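Local coordinates for protein BtGH115A (Bacteroides thetaiotaomicron, PDB 5BY3) that probably removes 4-O-methyl-glucuronic acid from decorated arabinogalactans, as a family GH115 alpha-glucuronidase, at residues G261-V266 and Y273-D278; E245-N250 and R323-K328; R295-H298 and M302-A305; F222-G227 and W255-K260; A313-V318 and A353-P358. One frame throughout, in Å; residues are numbered along the deposited sequence.

Interaction 1 of 5, residues G261-V266 and Y273-D278; sequences GAYDYV and YQFWED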
# COMPACT_ATOMS: atom_id res chain seq x y z
N GLY A 261 26.98 -23.44 -7.42
CA GLY A 261 26.19 -24.28 -8.31
C GLY A 261 24.78 -23.77 -8.42
O GLY A 261 24.51 -22.61 -8.12
N ALA A 262 23.88 -24.62 -8.87
CA ALA A 262 22.50 -24.19 -9.07
C ALA A 262 21.71 -24.00 -7.73
O ALA A 262 21.93 -24.75 -6.77
CB ALA A 262 21.77 -25.13 -10.03
N TYR A 263 20.82 -23.00 -7.70
CA TYR A 263 19.85 -22.75 -6.61
C TYR A 263 18.68 -23.70 -6.78
O TYR A 263 17.57 -23.32 -7.22
CB TYR A 263 19.40 -21.30 -6.62
CG TYR A 263 18.48 -20.88 -5.49
CD1 TYR A 263 18.95 -20.77 -4.18
CD2 TYR A 263 17.14 -20.54 -5.74
CE1 TYR A 263 18.11 -20.34 -3.14
CE2 TYR A 263 16.28 -20.13 -4.72
CZ TYR A 263 16.77 -20.03 -3.42
OH TYR A 263 15.94 -19.62 -2.40
N ASP A 264 18.94 -24.94 -6.41
CA ASP A 264 18.11 -26.08 -6.77
C ASP A 264 18.24 -27.07 -5.63
O ASP A 264 19.36 -27.55 -5.31
CB ASP A 264 18.66 -26.70 -8.09
CG ASP A 264 17.85 -27.89 -8.55
OD1 ASP A 264 18.05 -29.00 -8.02
OD2 ASP A 264 17.01 -27.71 -9.44
N TYR A 265 17.10 -27.38 -4.99
CA TYR A 265 17.16 -28.23 -3.81
C TYR A 265 17.14 -29.70 -4.19
O TYR A 265 17.74 -30.53 -3.50
CB TYR A 265 16.07 -27.87 -2.81
CG TYR A 265 16.47 -28.03 -1.36
CD1 TYR A 265 17.36 -27.13 -0.77
CD2 TYR A 265 15.96 -29.08 -0.56
CE1 TYR A 265 17.74 -27.25 0.56
CE2 TYR A 265 16.32 -29.20 0.79
CZ TYR A 265 17.21 -28.28 1.33
OH TYR A 265 17.62 -28.35 2.64
N VAL A 266 16.47 -30.02 -5.30
CA VAL A 266 16.41 -31.40 -5.81
C VAL A 266 17.81 -31.95 -6.15
O VAL A 266 18.07 -33.10 -5.88
CB VAL A 266 15.36 -31.59 -6.95
CG1 VAL A 266 15.31 -33.02 -7.47
CG2 VAL A 266 13.97 -31.20 -6.45
N TYR A 273 21.41 -25.53 1.46
CA TYR A 273 21.36 -25.63 2.92
C TYR A 273 22.47 -24.82 3.59
O TYR A 273 22.19 -24.03 4.50
CB TYR A 273 21.32 -27.10 3.41
CG TYR A 273 21.28 -27.24 4.91
CD1 TYR A 273 22.46 -27.17 5.67
CD2 TYR A 273 20.07 -27.42 5.58
CE1 TYR A 273 22.43 -27.29 7.05
CE2 TYR A 273 20.03 -27.55 6.96
CZ TYR A 273 21.21 -27.49 7.70
OH TYR A 273 21.19 -27.60 9.07
N GLN A 274 23.71 -24.99 3.13
CA GLN A 274 24.87 -24.28 3.67
C GLN A 274 24.66 -22.77 3.61
O GLN A 274 24.76 -22.10 4.62
CB GLN A 274 26.13 -24.64 2.88
CG GLN A 274 26.68 -26.05 3.10
CD GLN A 274 28.01 -26.32 2.40
OE1 GLN A 274 28.31 -25.75 1.35
NE2 GLN A 274 28.83 -27.20 3.00
N PHE A 275 24.41 -22.27 2.40
CA PHE A 275 24.00 -20.90 2.09
C PHE A 275 23.05 -20.30 3.15
O PHE A 275 23.39 -19.33 3.80
CB PHE A 275 23.36 -20.93 0.67
CG PHE A 275 22.73 -19.64 0.24
CD1 PHE A 275 23.52 -18.56 -0.18
CD2 PHE A 275 21.34 -19.51 0.21
CE1 PHE A 275 22.93 -17.37 -0.60
CE2 PHE A 275 20.76 -18.32 -0.21
CZ PHE A 275 21.56 -17.26 -0.61
N TRP A 276 21.88 -20.91 3.32
CA TRP A 276 20.91 -20.54 4.37
C TRP A 276 21.53 -20.51 5.77
O TRP A 276 21.42 -19.50 6.49
CB TRP A 276 19.73 -21.51 4.35
CG TRP A 276 18.87 -21.45 3.17
CD1 TRP A 276 18.70 -20.39 2.32
CD2 TRP A 276 17.99 -22.47 2.70
NE1 TRP A 276 17.81 -20.70 1.34
CE2 TRP A 276 17.33 -21.96 1.56
CE3 TRP A 276 17.70 -23.77 3.13
CZ2 TRP A 276 16.39 -22.70 0.83
CZ3 TRP A 276 16.75 -24.50 2.41
CH2 TRP A 276 16.11 -23.96 1.26
N GLU A 277 22.22 -21.61 6.13
CA GLU A 277 22.81 -21.84 7.45
C GLU A 277 23.71 -20.73 7.94
O GLU A 277 23.59 -20.28 9.08
CB GLU A 277 23.56 -23.17 7.50
CG GLU A 277 24.40 -23.39 8.76
CD GLU A 277 25.17 -24.69 8.72
OE1 GLU A 277 24.81 -25.62 9.50
OE2 GLU A 277 26.12 -24.78 7.91
N ASP A 278 24.63 -20.30 7.09
CA ASP A 278 25.60 -19.29 7.49
C ASP A 278 24.88 -18.05 8.01
O ASP A 278 25.32 -17.43 8.97
CB ASP A 278 26.51 -18.94 6.33
CG ASP A 278 27.36 -20.12 5.86
OD1 ASP A 278 27.38 -21.15 6.58
OD2 ASP A 278 28.02 -19.99 4.79
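Tyr265 and Trp276 are the main aromatic pair between the first turn and the middle of helix 265-283, one of the helices outside the eight parallel strands of the TIM-barrel (beta/alpha)8 domain. Their planes are tilted by only 23°, but the offset leaves little of one ring above the other, with 5.3 Å between the centroids of Tyr265 and the Trp276 six-membered ring. Contact therefore falls to a few carbons, and Tyr265 CE1 comes within 3.5 Å of Trp276 CZ3. With CG anti to the carbonyl carbon (chi1 -68°), the indole is carried toward Tyr265.

One polar bond ties the pair to a neighbouring helix. Tyr265 OH hydrogen-bonds to Asp321 on helix 308-329, so tyrosine suits a place that needs a flat apolar ring with one polar atom at its far end. A leucine here would probably leave Asp321 without that partner and lose the aromatic contact with Trp276.

Looser van der Waals contacts complete it. Tyr263, the centre of an inverse gamma turn, places CE1 4.4 Å from Phe275 CE2, and both rings also meet Trp255 edge-to-face. Beside the Tyr265 ring, Tyr273 offers its edge, CD2 lying 3.9 Å from Tyr265 OH.

Interaction 2 of 5, residues E245-N250 and R323-K328; sequences EPMACN and RGLLEK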
# COMPACT_ATOMS: atom_id res chain seq x y z
N GLU A 245 12.67 -15.19 -0.78
CA GLU A 245 13.85 -14.91 0.05
C GLU A 245 13.73 -15.66 1.39
O GLU A 245 13.63 -15.02 2.48
CB GLU A 245 14.02 -13.42 0.26
CG GLU A 245 14.43 -12.59 -0.92
CD GLU A 245 14.42 -11.13 -0.54
OE1 GLU A 245 13.30 -10.54 -0.52
OE2 GLU A 245 15.50 -10.59 -0.21
N PRO A 246 13.78 -17.00 1.31
CA PRO A 246 13.55 -17.93 2.41
C PRO A 246 14.35 -17.72 3.65
O PRO A 246 13.79 -17.87 4.74
CB PRO A 246 13.94 -19.29 1.82
CG PRO A 246 13.78 -19.12 0.35
CD PRO A 246 14.22 -17.72 0.10
N MSE A 247 15.65 -17.39 3.56
CA MSE A 247 15.85 -17.65 5.04
C MSE A 247 16.59 -16.50 5.55
O MSE A 247 17.81 -16.59 5.75
CB MSE A 247 16.62 -18.93 5.50
CG MSE A 247 15.87 -20.25 5.40
SE MSE A 247 14.74 -20.53 6.99
CE MSE A 247 16.30 -20.78 8.12
N ALA A 248 15.88 -15.39 5.72
CA ALA A 248 16.53 -14.07 5.78
C ALA A 248 17.56 -13.91 4.63
O ALA A 248 18.49 -13.10 4.72
CB ALA A 248 17.17 -13.86 7.14
N CYS A 249 17.36 -14.69 3.56
CA CYS A 249 18.35 -14.92 2.52
C CYS A 249 17.92 -14.42 1.16
O CYS A 249 17.09 -15.02 0.49
CB CYS A 249 18.71 -16.41 2.44
SG CYS A 249 20.20 -16.80 3.36
N ASN A 250 18.51 -13.31 0.77
CA ASN A 250 18.26 -12.72 -0.52
C ASN A 250 19.00 -13.49 -1.64
O ASN A 250 20.13 -13.16 -1.98
CB ASN A 250 18.62 -11.22 -0.49
CG ASN A 250 18.59 -10.57 -1.87
OD1 ASN A 250 18.27 -11.21 -2.88
ND2 ASN A 250 18.93 -9.30 -1.92
N ARG A 323 13.14 -25.40 9.21
CA ARG A 323 12.81 -25.46 10.64
C ARG A 323 13.93 -26.15 11.47
O ARG A 323 14.19 -25.76 12.62
CB ARG A 323 11.43 -26.11 10.84
CG ARG A 323 10.31 -25.21 10.36
CD ARG A 323 9.00 -25.88 10.01
NE ARG A 323 8.21 -26.31 11.18
CZ ARG A 323 7.64 -25.52 12.09
NH1 ARG A 323 7.73 -24.19 12.03
NH2 ARG A 323 6.96 -26.06 13.09
N GLY A 324 14.59 -27.13 10.86
CA GLY A 324 15.82 -27.71 11.39
C GLY A 324 16.85 -26.70 11.83
O GLY A 324 17.33 -26.78 12.96
N LEU A 325 17.20 -25.75 10.97
CA LEU A 325 18.24 -24.75 11.32
C LEU A 325 17.78 -23.83 12.45
O LEU A 325 18.59 -23.35 13.26
CB LEU A 325 18.59 -23.87 10.13
CG LEU A 325 19.33 -24.50 8.97
CD1 LEU A 325 18.87 -23.93 7.61
CD2 LEU A 325 20.81 -24.31 9.22
N LEU A 326 16.48 -23.56 12.45
CA LEU A 326 15.83 -22.73 13.44
C LEU A 326 15.86 -23.40 14.82
O LEU A 326 16.30 -22.74 15.79
CB LEU A 326 14.41 -22.37 12.97
CG LEU A 326 14.27 -21.49 11.69
CD1 LEU A 326 12.82 -21.11 11.48
CD2 LEU A 326 15.14 -20.23 11.71
N GLU A 327 15.43 -24.69 14.89
CA GLU A 327 15.71 -25.60 16.04
C GLU A 327 17.14 -25.49 16.59
O GLU A 327 17.33 -25.15 17.76
CB GLU A 327 15.40 -27.07 15.75
CG GLU A 327 13.93 -27.38 15.49
CD GLU A 327 13.49 -28.79 15.88
OE1 GLU A 327 14.23 -29.49 16.62
OE2 GLU A 327 12.37 -29.18 15.46
N LYS A 328 18.12 -25.73 15.72
CA LYS A 328 19.54 -25.71 16.07
C LYS A 328 20.19 -24.35 16.44
O LYS A 328 21.03 -24.33 17.34
CB LYS A 328 20.33 -26.46 14.97
CG LYS A 328 21.85 -26.44 15.03
CD LYS A 328 22.35 -27.36 13.93
CE LYS A 328 23.83 -27.67 14.02
NZ LYS A 328 24.12 -28.84 13.15
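Met247, modelled as selenomethionine, reaches from the loop before helix 251-258 to Leu325 and Leu326 on helix 308-329. Its CB points toward that helix, but the backbones are well separated, with 9.8 Å between the CA atoms of Met247 and Leu325, and a long side chain is needed to span the gap.

From CB, the first torsion sets CG anti to the carbonyl carbon and beside the backbone N (chi1 -75°). CG itself is still 5.2 Å from Leu325 CD1, and the stem stays clear of Leu325 and Leu326. The chain then bends at chi2 (-84°) and again at chi3 (-69°), folding through SE, which remains 4.7 Å from Leu326 CD2. Of its atoms only CE reaches Leu325 and Leu326: it lies 3.8 Å from Leu326 CD2 and 4.1 Å from Leu325 CD1. One methyl is thus shared by two consecutive leucines, whose side chains it meets at a slant. Val280 of helix 265-283 and Gln322 of helix 308-329 also touch Met247, so the side chain sits where this loop meets two outer helices of the TIM barrel.

Every group that meets across the two segments is a carbon, and all three residues are buried. Such contact has no directional bond to fix its geometry; it depends on shape and on the exclusion of water, for which an unbranched, flexible side chain ending against two branched ones is well suited.

Interaction 3 of 5, residues R295-H298 and M302-A305; sequences RGVH and MQGA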
# COMPACT_ATOMS: atom_id res chain seq x y z
N ARG A 295 11.34 -20.54 -3.98
CA ARG A 295 10.95 -20.21 -5.36
C ARG A 295 12.24 -20.12 -6.18
O ARG A 295 13.21 -20.85 -5.88
CB ARG A 295 10.14 -18.90 -5.43
CG ARG A 295 8.74 -18.97 -4.81
CD ARG A 295 8.07 -17.59 -4.81
NE ARG A 295 7.37 -17.30 -6.07
CZ ARG A 295 7.52 -16.20 -6.80
NH1 ARG A 295 8.32 -15.20 -6.41
NH2 ARG A 295 6.83 -16.08 -7.93
N GLY A 296 12.25 -19.25 -7.19
CA GLY A 296 13.46 -18.99 -7.97
C GLY A 296 14.48 -18.08 -7.29
O GLY A 296 14.37 -17.76 -6.08
N VAL A 297 15.50 -17.68 -8.07
CA VAL A 297 16.46 -16.63 -7.73
C VAL A 297 15.78 -15.26 -7.44
O VAL A 297 16.05 -14.63 -6.40
CB VAL A 297 17.60 -16.56 -8.78
CG1 VAL A 297 18.35 -15.23 -8.73
CG2 VAL A 297 18.57 -17.73 -8.58
N HIS A 298 14.90 -14.82 -8.36
CA HIS A 298 14.04 -13.64 -8.17
C HIS A 298 12.56 -14.06 -8.27
O HIS A 298 12.04 -14.71 -7.37
CB HIS A 298 14.41 -12.50 -9.14
CG HIS A 298 13.99 -11.13 -8.68
ND1 HIS A 298 12.73 -10.87 -8.16
CD2 HIS A 298 14.65 -9.96 -8.66
CE1 HIS A 298 12.65 -9.59 -7.84
NE2 HIS A 298 13.80 -9.01 -8.14
N MSE A 302 10.55 -22.38 -9.08
CA MSE A 302 11.79 -22.98 -8.49
C MSE A 302 12.41 -23.83 -9.58
O MSE A 302 11.73 -24.29 -10.53
CB MSE A 302 11.61 -23.84 -7.24
CG MSE A 302 10.55 -24.89 -7.56
SE MSE A 302 10.18 -25.99 -6.00
CE MSE A 302 8.49 -25.11 -5.57
N GLN A 303 13.72 -24.04 -9.45
CA GLN A 303 14.45 -24.93 -10.32
C GLN A 303 14.22 -26.37 -9.86
O GLN A 303 13.92 -26.59 -8.68
CB GLN A 303 15.93 -24.58 -10.27
CG GLN A 303 16.21 -23.08 -10.32
CD GLN A 303 17.67 -22.78 -10.51
OE1 GLN A 303 18.46 -23.68 -10.79
NE2 GLN A 303 18.05 -21.52 -10.34
N GLY A 304 14.32 -27.32 -10.79
CA GLY A 304 14.43 -28.76 -10.45
C GLY A 304 13.14 -29.52 -10.33
O GLY A 304 13.14 -30.77 -10.31
N ALA A 305 12.03 -28.77 -10.24
CA ALA A 305 10.69 -29.35 -10.34
C ALA A 305 9.88 -28.62 -11.40
O ALA A 305 10.03 -27.40 -11.57
CB ALA A 305 9.98 -29.32 -8.99
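Arg295 and Met302 bring two parts of one connection together: the loop that leads from strand 290-291 of the TIM barrel to helix 308-329. Their CA atoms are only 4.3 Å apart, so the chain nearly meets itself after a short excursion.

The closest approaches are van der Waals contacts. One sets a carbonyl against a side-chain carbon, Arg295 O lying 3.7 Å from Met302 CB; the other is main chain to main chain, Gly296 N being 4.0 Å from Met302 CA. Gly296 presents backbone alone, which keeps this side of the contact thin. Met302, a selenomethionine in the crystal, has CG between its backbone N and carbonyl carbon (chi1 53°), the crowded position. From there its outer atoms turn to helix 308-329 and pack on Gln311, Val314 and Leu315. A long apolar side chain suits this double task, CB serving the loop and the end serving the helix.

The charge of Arg295 is met outside the two segments. Its CB points away from segment 302-305, and its guanidinium group forms a salt bridge through NH2 with Glu346, so the arginine gives the contact its backbone while its charge is matched in another barrel loop.

A last, looser contact pairs an apolar group with an amide. Gln303, which also touches Ala262 and Asp264, is extended at chi2 (-170°), and its NE2 stands 4.2 Å from Val297 CG2.

Interaction 4 of 5, residues F222-G227 and W255-K260; sequences FFLTKG and WKIRGK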
# COMPACT_ATOMS: atom_id res chain seq x y z
N PHE A 222 20.93 -6.54 1.96
CA PHE A 222 20.88 -5.92 3.26
C PHE A 222 21.90 -6.47 4.23
O PHE A 222 22.64 -5.70 4.85
CB PHE A 222 19.49 -6.11 3.86
CG PHE A 222 19.31 -5.48 5.19
CD1 PHE A 222 19.04 -4.14 5.30
CD2 PHE A 222 19.40 -6.24 6.36
CE1 PHE A 222 18.86 -3.55 6.54
CE2 PHE A 222 19.22 -5.66 7.61
CZ PHE A 222 18.96 -4.30 7.69
N PHE A 223 21.93 -7.80 4.36
CA PHE A 223 22.71 -8.46 5.41
C PHE A 223 24.18 -8.63 5.05
O PHE A 223 24.99 -9.10 5.85
CB PHE A 223 22.07 -9.79 5.74
CG PHE A 223 20.88 -9.70 6.64
CD1 PHE A 223 21.01 -9.24 7.96
CD2 PHE A 223 19.64 -10.15 6.20
CE1 PHE A 223 19.92 -9.19 8.82
CE2 PHE A 223 18.54 -10.12 7.06
CZ PHE A 223 18.68 -9.64 8.37
N LEU A 224 24.50 -8.23 3.82
CA LEU A 224 25.86 -8.11 3.30
C LEU A 224 26.33 -6.65 3.30
O LEU A 224 27.29 -6.32 2.61
CB LEU A 224 25.94 -8.68 1.87
CG LEU A 224 25.81 -10.20 1.79
CD1 LEU A 224 26.18 -10.71 0.41
CD2 LEU A 224 26.70 -10.83 2.87
N THR A 225 25.62 -5.79 4.04
CA THR A 225 25.94 -4.37 4.11
C THR A 225 26.34 -4.11 5.54
O THR A 225 25.60 -4.43 6.46
CB THR A 225 24.75 -3.46 3.71
OG1 THR A 225 24.24 -3.85 2.43
CG2 THR A 225 25.16 -1.96 3.68
N LYS A 226 27.51 -3.53 5.72
CA LYS A 226 28.01 -3.25 7.05
C LYS A 226 27.19 -2.12 7.73
O LYS A 226 27.03 -1.02 7.19
CB LYS A 226 29.52 -2.95 6.96
CG LYS A 226 30.19 -2.41 8.21
CD LYS A 226 30.61 -3.53 9.15
CE LYS A 226 31.72 -3.04 10.08
NZ LYS A 226 31.49 -3.60 11.44
N GLY A 227 26.65 -2.44 8.90
CA GLY A 227 25.88 -1.51 9.71
C GLY A 227 24.40 -1.85 9.79
O GLY A 227 23.76 -1.69 10.85
N TRP A 255 23.07 -15.15 -3.88
CA TRP A 255 23.41 -16.44 -4.45
C TRP A 255 24.62 -16.44 -5.40
O TRP A 255 25.45 -17.38 -5.38
CB TRP A 255 22.22 -17.14 -5.11
CG TRP A 255 22.60 -18.52 -5.56
CD1 TRP A 255 22.88 -18.93 -6.84
CD2 TRP A 255 22.84 -19.67 -4.72
NE1 TRP A 255 23.23 -20.26 -6.85
CE2 TRP A 255 23.21 -20.74 -5.57
CE3 TRP A 255 22.73 -19.91 -3.34
CZ2 TRP A 255 23.48 -22.03 -5.09
CZ3 TRP A 255 23.01 -21.20 -2.85
CH2 TRP A 255 23.39 -22.24 -3.74
N LYS A 256 24.72 -15.41 -6.23
CA LYS A 256 25.86 -15.30 -7.12
C LYS A 256 27.14 -14.85 -6.37
O LYS A 256 28.22 -15.00 -6.90
CB LYS A 256 25.55 -14.43 -8.35
CG LYS A 256 25.68 -12.91 -8.17
CD LYS A 256 24.34 -12.23 -7.93
CE LYS A 256 23.67 -11.77 -9.23
NZ LYS A 256 22.43 -10.98 -8.97
N ILE A 257 26.99 -14.31 -5.16
CA ILE A 257 28.15 -13.87 -4.34
C ILE A 257 28.75 -14.99 -3.43
O ILE A 257 29.98 -15.09 -3.31
CB ILE A 257 27.80 -12.60 -3.49
CG1 ILE A 257 27.67 -11.35 -4.37
CG2 ILE A 257 28.81 -12.35 -2.38
CD1 ILE A 257 26.79 -10.25 -3.76
N ARG A 258 27.89 -15.82 -2.83
CA ARG A 258 28.21 -16.70 -1.70
C ARG A 258 27.81 -18.17 -1.92
O ARG A 258 28.20 -19.06 -1.15
CB ARG A 258 27.38 -16.27 -0.49
CG ARG A 258 27.79 -15.11 0.41
CD ARG A 258 26.61 -14.83 1.38
NE ARG A 258 26.01 -16.08 1.86
CZ ARG A 258 24.78 -16.24 2.35
NH1 ARG A 258 23.93 -15.25 2.45
NH2 ARG A 258 24.40 -17.43 2.75
N GLY A 259 26.94 -18.43 -2.90
CA GLY A 259 26.44 -19.79 -3.15
C GLY A 259 27.32 -20.54 -4.13
O GLY A 259 28.30 -19.99 -4.65
N LYS A 260 26.98 -21.80 -4.38
CA LYS A 260 27.77 -22.66 -5.27
C LYS A 260 26.87 -23.55 -6.10
O LYS A 260 26.06 -24.30 -5.55
CB LYS A 260 28.81 -23.48 -4.48
CG LYS A 260 30.19 -22.81 -4.36
CD LYS A 260 31.04 -23.35 -3.20
CE LYS A 260 30.79 -22.59 -1.90
NZ LYS A 260 30.66 -23.47 -0.70
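Leu224 gives the largest share of this small surface contact, its CB directed from the loop before helix 228-235 toward the last turn of helix 251-258. CG is anti to the carbonyl carbon (chi1 -71°) and the chain is extended beyond it (chi2 -169°), which sends the methyl CD1 forward. That one methyl touches both partners.

Ile257 comes to meet it. The two side chains approach tip to tip, with Leu224 CD1 4.2 Å from Ile257 CG2. CG2, set anti to the backbone N, is the branch of the isoleucine that makes the contact. Two branched aliphatic residues suit a place where a modest patch must be covered without any polar partner.

Arg258 adds its aliphatic stem. Its CD lies 4.3 Å from Leu224 CD1, so the methylene part of the arginine serves as an apolar surface, while its NH1 forms a salt bridge with Glu254 one turn back. The residue is thus divided between apolar contact at CD and charge at the end.

The helix stops just after this pair. Gly259 N still bonds to Trp255 O at 3.1 Å, but Gly259 then leaves the helical backbone angles, and its CA lies 3.6 Å above the plane of the Trp255 ring. A side chain there would run into Trp255 CE3, which accounts for glycine at this exit.

The segments follow neighbouring strands of the barrel, 210-212 and 238-239: a loop packs on a short helix, both within beta-alpha connections, consistent with the C-terminal side of a TIM barrel.

Interaction 5 of 5, residues A313-V318 and A353-P358; sequences AVLDRV and AGLQVP
Segment 353-358 runs beside helix 308-329 without regular structure, Asp316 and Gln356 having the closest CA atoms, 7.6 Å apart, and Leu355 projecting from it toward the helix. With CG anti to the backbone N (chi1 167°), Leu355 offers its two methyls to two successive helix residues. CD2 lies 3.7 Å from Leu315 CD1, and the two leucine side chains stand roughly perpendicular. CD1 is 4.0 Å from Leu315 CB. It is also 3.3 Å from Asp316 OD1, where a carboxylate oxygen meets a methyl in van der Waals contact, not a polar bond, with the two side chains antiparallel. A leucine is apt here because its forked end can cover the stem and the tip of another leucine.

In the TIM barrel the helix packs outside the strands, between 290-291 and 339-341, while segment 353-358 leads from helix 347-352 into strand 362-366. The contact therefore lies where the chain returns to the start of a barrel strand. Leu355 also touches Phe341 of strand 339-341, in the layer between helix and sheet, and Leu315 packs on the loop residue Met302.

Toward the outside the chemistry turns polar. Gly354, whose positive phi is easily adopted by a glycine, directs its O to Lys312 NZ of the helix in a hydrogen bond. The same oxygen receives a weak bond from Gln356 NE2, 3.3 Å long with an angle of 150° at the hydrogen.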
# COMPACT_ATOMS: atom_id res chain seq x y z
N ALA A 313 6.53 -32.19 -3.23
CA ALA A 313 7.58 -33.04 -2.68
C ALA A 313 8.80 -32.23 -2.22
O ALA A 313 9.43 -32.57 -1.19
CB ALA A 313 8.00 -34.08 -3.72
N VAL A 314 9.12 -31.18 -2.99
CA VAL A 314 10.29 -30.28 -2.75
C VAL A 314 10.16 -29.55 -1.41
O VAL A 314 11.03 -29.63 -0.55
CB VAL A 314 10.49 -29.21 -3.88
CG1 VAL A 314 11.65 -28.25 -3.57
CG2 VAL A 314 10.68 -29.85 -5.24
N LEU A 315 9.04 -28.84 -1.29
CA LEU A 315 8.76 -27.97 -0.17
C LEU A 315 8.72 -28.73 1.16
O LEU A 315 9.34 -28.27 2.14
CB LEU A 315 7.44 -27.22 -0.42
CG LEU A 315 7.37 -26.32 -1.67
CD1 LEU A 315 6.00 -25.73 -1.82
CD2 LEU A 315 8.42 -25.21 -1.68
N ASP A 316 8.02 -29.88 1.17
CA ASP A 316 8.04 -30.82 2.30
C ASP A 316 9.48 -31.07 2.76
O ASP A 316 9.75 -31.00 3.96
CB ASP A 316 7.34 -32.14 1.92
CG ASP A 316 5.85 -31.95 1.52
OD1 ASP A 316 5.17 -31.07 2.09
OD2 ASP A 316 5.34 -32.71 0.64
N ARG A 317 10.40 -31.28 1.81
CA ARG A 317 11.82 -31.50 2.13
C ARG A 317 12.45 -30.22 2.67
O ARG A 317 13.28 -30.24 3.59
CB ARG A 317 12.60 -32.03 0.89
CG ARG A 317 14.09 -32.37 1.12
CD ARG A 317 14.53 -33.68 0.48
NE ARG A 317 13.64 -34.79 0.86
CZ ARG A 317 13.68 -35.48 2.01
NH1 ARG A 317 14.59 -35.21 2.94
NH2 ARG A 317 12.80 -36.46 2.24
N VAL A 318 12.01 -29.10 2.10
CA VAL A 318 12.57 -27.80 2.41
C VAL A 318 12.12 -27.32 3.80
O VAL A 318 12.95 -26.87 4.58
CB VAL A 318 12.22 -26.80 1.27
CG1 VAL A 318 12.19 -25.36 1.74
CG2 VAL A 318 13.19 -26.99 0.12
N ALA A 353 -2.75 -27.53 -3.87
CA ALA A 353 -2.65 -28.93 -4.27
C ALA A 353 -2.50 -29.83 -3.03
O ALA A 353 -1.89 -30.92 -3.09
CB ALA A 353 -1.48 -29.07 -5.22
N GLY A 354 -3.05 -29.35 -1.90
CA GLY A 354 -2.95 -29.96 -0.58
C GLY A 354 -1.57 -30.03 0.07
O GLY A 354 -1.15 -31.10 0.53
N LEU A 355 -0.85 -28.91 0.14
CA LEU A 355 0.45 -28.92 0.82
C LEU A 355 0.29 -28.72 2.33
O LEU A 355 -0.53 -27.89 2.75
CB LEU A 355 1.35 -27.86 0.23
CG LEU A 355 2.65 -27.44 0.91
CD1 LEU A 355 3.81 -28.41 0.76
CD2 LEU A 355 3.03 -26.10 0.31
N GLN A 356 1.05 -29.46 3.12
CA GLN A 356 0.95 -29.33 4.57
C GLN A 356 1.95 -28.30 5.11
O GLN A 356 3.17 -28.45 4.93
CB GLN A 356 1.07 -30.69 5.29
CG GLN A 356 -0.01 -31.72 4.93
CD GLN A 356 -1.43 -31.15 4.91
OE1 GLN A 356 -2.01 -30.85 5.94
NE2 GLN A 356 -2.00 -31.02 3.72
N VAL A 357 1.44 -27.24 5.72
CA VAL A 357 2.31 -26.21 6.31
C VAL A 357 2.07 -26.27 7.83
O VAL A 357 0.91 -26.23 8.25
CB VAL A 357 2.03 -24.78 5.71
CG1 VAL A 357 3.02 -23.75 6.20
CG2 VAL A 357 2.10 -24.79 4.19
N PRO A 358 3.14 -26.36 8.64
CA PRO A 358 2.95 -26.51 10.10
C PRO A 358 2.19 -25.36 10.70
O PRO A 358 2.45 -24.18 10.36
CB PRO A 358 4.39 -26.58 10.65
CG PRO A 358 5.20 -27.05 9.47
CD PRO A 358 4.56 -26.42 8.27

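Overall arrangement
All five contacts lie in the TIM-barrel domain. Interactions 1, 2 and 3 are mostly buried, interaction 5 partly so, and interaction 4 is at the surface. Helix 308-329 is used directly by interactions 2 and 5, and it also receives Met302 of interaction 3 and Tyr265 of interaction 1. Interaction 1 is in touch with each of the others, whereas interactions 4 and 5 are about 27 Å apart between centres. The chemistry follows the depth: rings in interaction 1, a single methyl against two leucines in interaction 2, backbone against side chain in interaction 3. In the more open interactions 4 and 5 aliphatic contact is joined by the stem of Arg258 or the carboxylate of Asp316.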